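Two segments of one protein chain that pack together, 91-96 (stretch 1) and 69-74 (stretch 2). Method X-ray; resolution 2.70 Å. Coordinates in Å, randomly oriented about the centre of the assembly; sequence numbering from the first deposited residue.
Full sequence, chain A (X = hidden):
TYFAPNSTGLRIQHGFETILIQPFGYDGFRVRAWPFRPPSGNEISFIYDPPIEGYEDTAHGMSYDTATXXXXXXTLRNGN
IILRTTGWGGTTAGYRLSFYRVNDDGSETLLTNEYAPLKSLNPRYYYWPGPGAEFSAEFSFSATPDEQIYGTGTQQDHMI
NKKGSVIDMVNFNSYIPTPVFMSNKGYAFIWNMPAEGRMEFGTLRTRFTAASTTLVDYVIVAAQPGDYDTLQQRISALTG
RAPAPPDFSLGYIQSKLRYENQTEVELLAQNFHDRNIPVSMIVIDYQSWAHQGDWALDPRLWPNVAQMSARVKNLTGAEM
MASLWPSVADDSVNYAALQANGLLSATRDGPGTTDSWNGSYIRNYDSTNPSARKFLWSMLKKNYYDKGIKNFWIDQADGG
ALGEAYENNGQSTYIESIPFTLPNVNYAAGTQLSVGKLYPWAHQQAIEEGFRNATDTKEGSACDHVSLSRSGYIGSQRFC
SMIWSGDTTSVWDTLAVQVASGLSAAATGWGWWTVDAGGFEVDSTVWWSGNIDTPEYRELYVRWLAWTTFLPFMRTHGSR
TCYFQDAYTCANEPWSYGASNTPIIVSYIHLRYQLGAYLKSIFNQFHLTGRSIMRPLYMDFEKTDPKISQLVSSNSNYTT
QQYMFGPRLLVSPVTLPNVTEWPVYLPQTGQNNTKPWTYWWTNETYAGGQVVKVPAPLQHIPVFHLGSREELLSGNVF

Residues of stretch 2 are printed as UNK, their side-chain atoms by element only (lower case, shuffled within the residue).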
ATOM      1  N   THR A  91      27.393   4.213 -25.006  1.00 95.24           N
ATOM      2  CA  THR A  91      28.106   5.095 -24.094  1.00 85.00           C
ATOM      3  C   THR A  91      29.305   4.390 -23.470  1.00 75.98           C
ATOM      4  O   THR A  91      29.344   3.163 -23.349  1.00 72.92           O
ATOM      5  CB  THR A  91      27.168   5.600 -22.999  1.00 82.88           C
ATOM      6  OG1 THR A  91      26.416   4.503 -22.466  1.00 95.46           O
ATOM      7  CG2 THR A  91      26.209   6.634 -23.562  1.00 69.23           C
ATOM      8  N   THR A  92      30.287   5.189 -23.061  1.00 69.27           N
ATOM      9  CA  THR A  92      31.461   4.715 -22.334  1.00 76.78           C
ATOM     10  C   THR A  92      31.364   5.223 -20.900  1.00 72.11           C
ATOM     11  O   THR A  92      31.644   6.393 -20.627  1.00 76.74           O
ATOM     12  CB  THR A  92      32.745   5.192 -23.004  1.00 71.63           C
ATOM     13  OG1 THR A  92      32.769   4.738 -24.363  1.00 85.01           O
ATOM     14  CG2 THR A  92      33.960   4.648 -22.269  1.00 68.86           C
ATOM     15  N   ALA A  93      30.969   4.340 -19.988  1.00 66.35           N
ATOM     16  CA  ALA A  93      30.791   4.709 -18.590  1.00 55.10           C
ATOM     17  C   ALA A  93      31.116   3.496 -17.724  1.00 57.87           C
ATOM     18  O   ALA A  93      31.731   2.531 -18.186  1.00 61.53           O
ATOM     19  CB  ALA A  93      29.373   5.241 -18.356  1.00 59.38           C
ATOM     20  N   GLY A  94      30.714   3.550 -16.456  1.00 62.89           N
ATOM     21  CA  GLY A  94      31.004   2.470 -15.535  1.00 52.55           C
ATOM     22  C   GLY A  94      29.956   2.248 -14.462  1.00 54.34           C
ATOM     23  O   GLY A  94      30.295   2.093 -13.285  1.00 56.49           O
ATOM     24  N   TYR A  95      28.680   2.228 -14.850  1.00 53.41           N
ATOM     25  CA  TYR A  95      27.588   1.956 -13.925  1.00 58.15           C
ATOM     26  C   TYR A  95      26.846   0.665 -14.242  1.00 61.71           C
ATOM     27  O   TYR A  95      25.861   0.349 -13.565  1.00 62.41           O
ATOM     28  CB  TYR A  95      26.600   3.131 -13.906  1.00 48.48           C
ATOM     29  CG  TYR A  95      26.127   3.559 -15.276  1.00 55.35           C
ATOM     30  CD1 TYR A  95      25.164   2.828 -15.962  1.00 50.87           C
ATOM     31  CD2 TYR A  95      26.639   4.696 -15.884  1.00 53.07           C
ATOM     32  CE1 TYR A  95      24.735   3.214 -17.217  1.00 57.67           C
ATOM     33  CE2 TYR A  95      26.209   5.093 -17.136  1.00 44.78           C
ATOM     34  CZ  TYR A  95      25.260   4.349 -17.800  1.00 53.67           C
ATOM     35  OH  TYR A  95      24.835   4.742 -19.050  1.00 60.72           O
ATOM     36  N   ARG A  96      27.283  -0.084 -15.251  1.00 59.03           N
ATOM     37  CA  ARG A  96      26.712  -1.379 -15.589  1.00 57.49           C
ATOM     38  C   ARG A  96      27.749  -2.465 -15.340  1.00 55.90           C
ATOM     39  O   ARG A  96      28.940  -2.263 -15.592  1.00 54.18           O
ATOM     40  CB  ARG A  96      26.246  -1.412 -17.047  1.00 45.49           C
ATOM     41  CG  ARG A  96      25.034  -0.541 -17.319  1.00 50.91           C
ATOM     42  CD  ARG A  96      23.744  -1.249 -16.932  1.00 58.62           C
ATOM     43  NE  ARG A  96      22.615  -0.326 -16.874  1.00 64.62           N
ATOM     44  CZ  ARG A  96      22.168   0.235 -15.754  1.00 61.17           C
ATOM     45  NH1 ARG A  96      22.749  -0.039 -14.595  1.00 62.27           N
ATOM     46  NH2 ARG A  96      21.136   1.066 -15.792  1.00 58.06           N
ATOM     47  N   UNK A  69      31.700   7.642  -9.373  1.00 67.09           N
ATOM     48  CA  UNK A  69      30.324   7.861  -9.789  1.00 61.44           C
ATOM     49  C   UNK A  69      29.974   7.091 -11.054  1.00 59.18           C
ATOM     50  O   UNK A  69      28.892   7.293 -11.613  1.00 56.18           O
ATOM     51  c   UNK A  69      30.011  10.073  -8.660  1.00 56.89           C
ATOM     52  o   UNK A  69      31.093   9.925 -10.805  1.00 68.04           O
ATOM     53  c   UNK A  69      30.057   9.354  -9.996  1.00 60.69           C
ATOM     54  N   UNK A  70      30.863   6.212 -11.513  1.00 61.15           N
ATOM     55  CA  UNK A  70      30.593   5.405 -12.688  1.00 56.85           C
ATOM     56  C   UNK A  70      30.634   6.158 -13.997  1.00 63.57           C
ATOM     57  O   UNK A  70      29.953   5.766 -14.950  1.00 65.27           O
ATOM     58  N   UNK A  71      31.415   7.237 -14.071  1.00 67.80           N
ATOM     59  CA  UNK A  71      31.525   7.995 -15.313  1.00 68.43           C
ATOM     60  C   UNK A  71      32.438   7.306 -16.319  1.00 69.19           C
ATOM     61  O   UNK A  71      32.261   7.482 -17.530  1.00 68.40           O
ATOM     62  c   UNK A  71      32.031   9.411 -15.031  1.00 60.23           C
ATOM     63  c   UNK A  71      31.049  10.156 -14.142  1.00 71.65           C
ATOM     64  o   UNK A  71      33.305   9.347 -14.378  1.00 80.47           O
ATOM     65  N   UNK A  72      33.406   6.529 -15.843  1.00 72.12           N
ATOM     66  CA  UNK A  72      34.401   5.874 -16.675  1.00 66.89           C
ATOM     67  C   UNK A  72      34.444   4.386 -16.366  1.00 58.96           C
ATOM     68  O   UNK A  72      34.154   3.971 -15.239  1.00 67.93           O
ATOM     69  o   UNK A  72      36.674   7.646 -19.084  1.00120.42           O
ATOM     70  c   UNK A  72      35.794   6.483 -16.449  1.00 74.25           C
ATOM     71  c   UNK A  72      35.796   8.146 -18.349  1.00106.60           C
ATOM     72  c   UNK A  72      35.911   7.944 -16.850  1.00 87.54           C
ATOM     73  o   UNK A  72      34.829   8.802 -18.793  1.00111.12           O
ATOM     74  N   UNK A  73      34.782   3.558 -17.353  1.00 59.98           N
ATOM     75  CA  UNK A  73      34.836   2.110 -17.116  1.00 58.52           C
ATOM     76  C   UNK A  73      36.032   1.715 -16.263  1.00 57.95           C
ATOM     77  O   UNK A  73      37.089   2.350 -16.296  1.00 56.16           O
ATOM     78  c   UNK A  73      35.532   2.622 -19.346  1.00 32.56           C
ATOM     79  c   UNK A  73      34.946   1.525 -18.529  1.00 50.27           C
ATOM     80  c   UNK A  73      34.994   3.896 -18.770  1.00 57.80           C
ATOM     81  N   UNK A  74      35.851   0.642 -15.490  1.00 61.82           N
ATOM     82  CA  UNK A  74      36.903   0.102 -14.640  1.00 54.06           C
ATOM     83  C   UNK A  74      36.915  -1.416 -14.757  1.00 56.53           C
ATOM     84  O   UNK A  74      36.000  -2.028 -15.316  1.00 51.22           O
ATOM     85  n   UNK A  74      38.316   5.392 -10.800  1.00 86.41           N
ATOM     86  c   UNK A  74      36.725   0.514 -13.172  1.00 46.59           C
ATOM     87  n   UNK A  74      38.968   3.191 -10.739  1.00 75.01           N
ATOM     88  n   UNK A  74      36.807   3.734 -11.308  1.00 85.87           N
ATOM     89  c   UNK A  74      36.379   1.975 -12.967  1.00 54.70           C
ATOM     90  c   UNK A  74      36.392   2.348 -11.499  1.00 71.72           C
ATOM     91  c   UNK A  74      38.031   4.106 -10.949  1.00 79.57           C
TER
HETATM   92  O   HOH W   1      33.008   2.145 -12.652  1.00 57.04           O

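Position 69 carries three side-chain atoms, two carbons and an oxygen, with the first carbon bearing both the oxygen and the second carbon. Its CA-to-CB bond points away, and the side chain is out of contact with stretch 1, so its identity rests on its own atoms: a beta-branched hydroxyl residue, Thr69.

Position 70 has no side-chain atoms at all, and that alone makes it Gly70. The surroundings agree with the absence. A CB built at ideal geometry would lie 3.0 Å from the O of Gly94, a clash, and 3.4 Å from the CB of Tyr95, which is tight; the phi of 73° also favours glycine by itself. With nothing in the way, the backbones come together, CA of Gly70 lying 4.1 Å from CA of Gly94. Here the N of Gly94 donates a hydrogen bond to the O of Gly70 at 2.8 Å, with an angle of 152° at the hydrogen. The same O of Gly70 lies 3.5 Å from the CB of Ala93 and 3.6 Å from CD2 of Tyr95, so the carbonyl is closely packed as well as bonded.

Position 71 again has two carbons and one oxygen, branched at the first carbon, and again the CA-to-CB bond points away, leaving the side chain out of contact with stretch 1. This is Thr71, and its contribution is backbone: its O receives a CA-H...O contact from the CA of Ala93, 3.3 Å long and well aligned at 162°. The O of Thr92 also sits 3.3 Å from the O of Thr71, but two acceptors make no hydrogen bond.

Position 72 shows three carbons, the third carrying two oxygens: a carboxylate on a two-carbon arm, hence Glu72. Its CA-to-CB bond points away, and OE2 gets no nearer than 4.4 Å to the O of Thr92. The main-chain O does more, taking a CA-H...O contact from the CA of Gly94 at 3.5 Å.

Position 73 has three carbons closing a ring onto its own N, which defines Pro73. Its CD packs 3.7 Å from CG2 of Thr92, while its CA lies 3.3 Å from the O of Ala93. That carbonyl is also 3.3 Å from the N of Pro73, which has no hydrogen to offer.

Position 74 has a chain of three carbons, then a nitrogen, then a carbon with two more nitrogens. This guanidinium identifies Arg74, whose side chain makes no contact with stretch 1.

The contact is small, 284 Å² summed over both sides, and largely a backbone affair. One direct hydrogen bond anchors it and two CA-H...O contacts extend it. A water donates to the O of Gly94 at 2.8 Å and, weakly, to the O of Glu72 at 3.4 Å. Main chains meet in two ways: glycine at Gly94 and Gly70, where a CB would point into the other stretch (on Gly94, 2.2 Å from the O of Glu72), and CA-to-CB bonds turned away at Ala93 and Glu72, whose CA atoms lie 4.2 Å apart.

Stretch 2, residues 69-74: TGTEPR
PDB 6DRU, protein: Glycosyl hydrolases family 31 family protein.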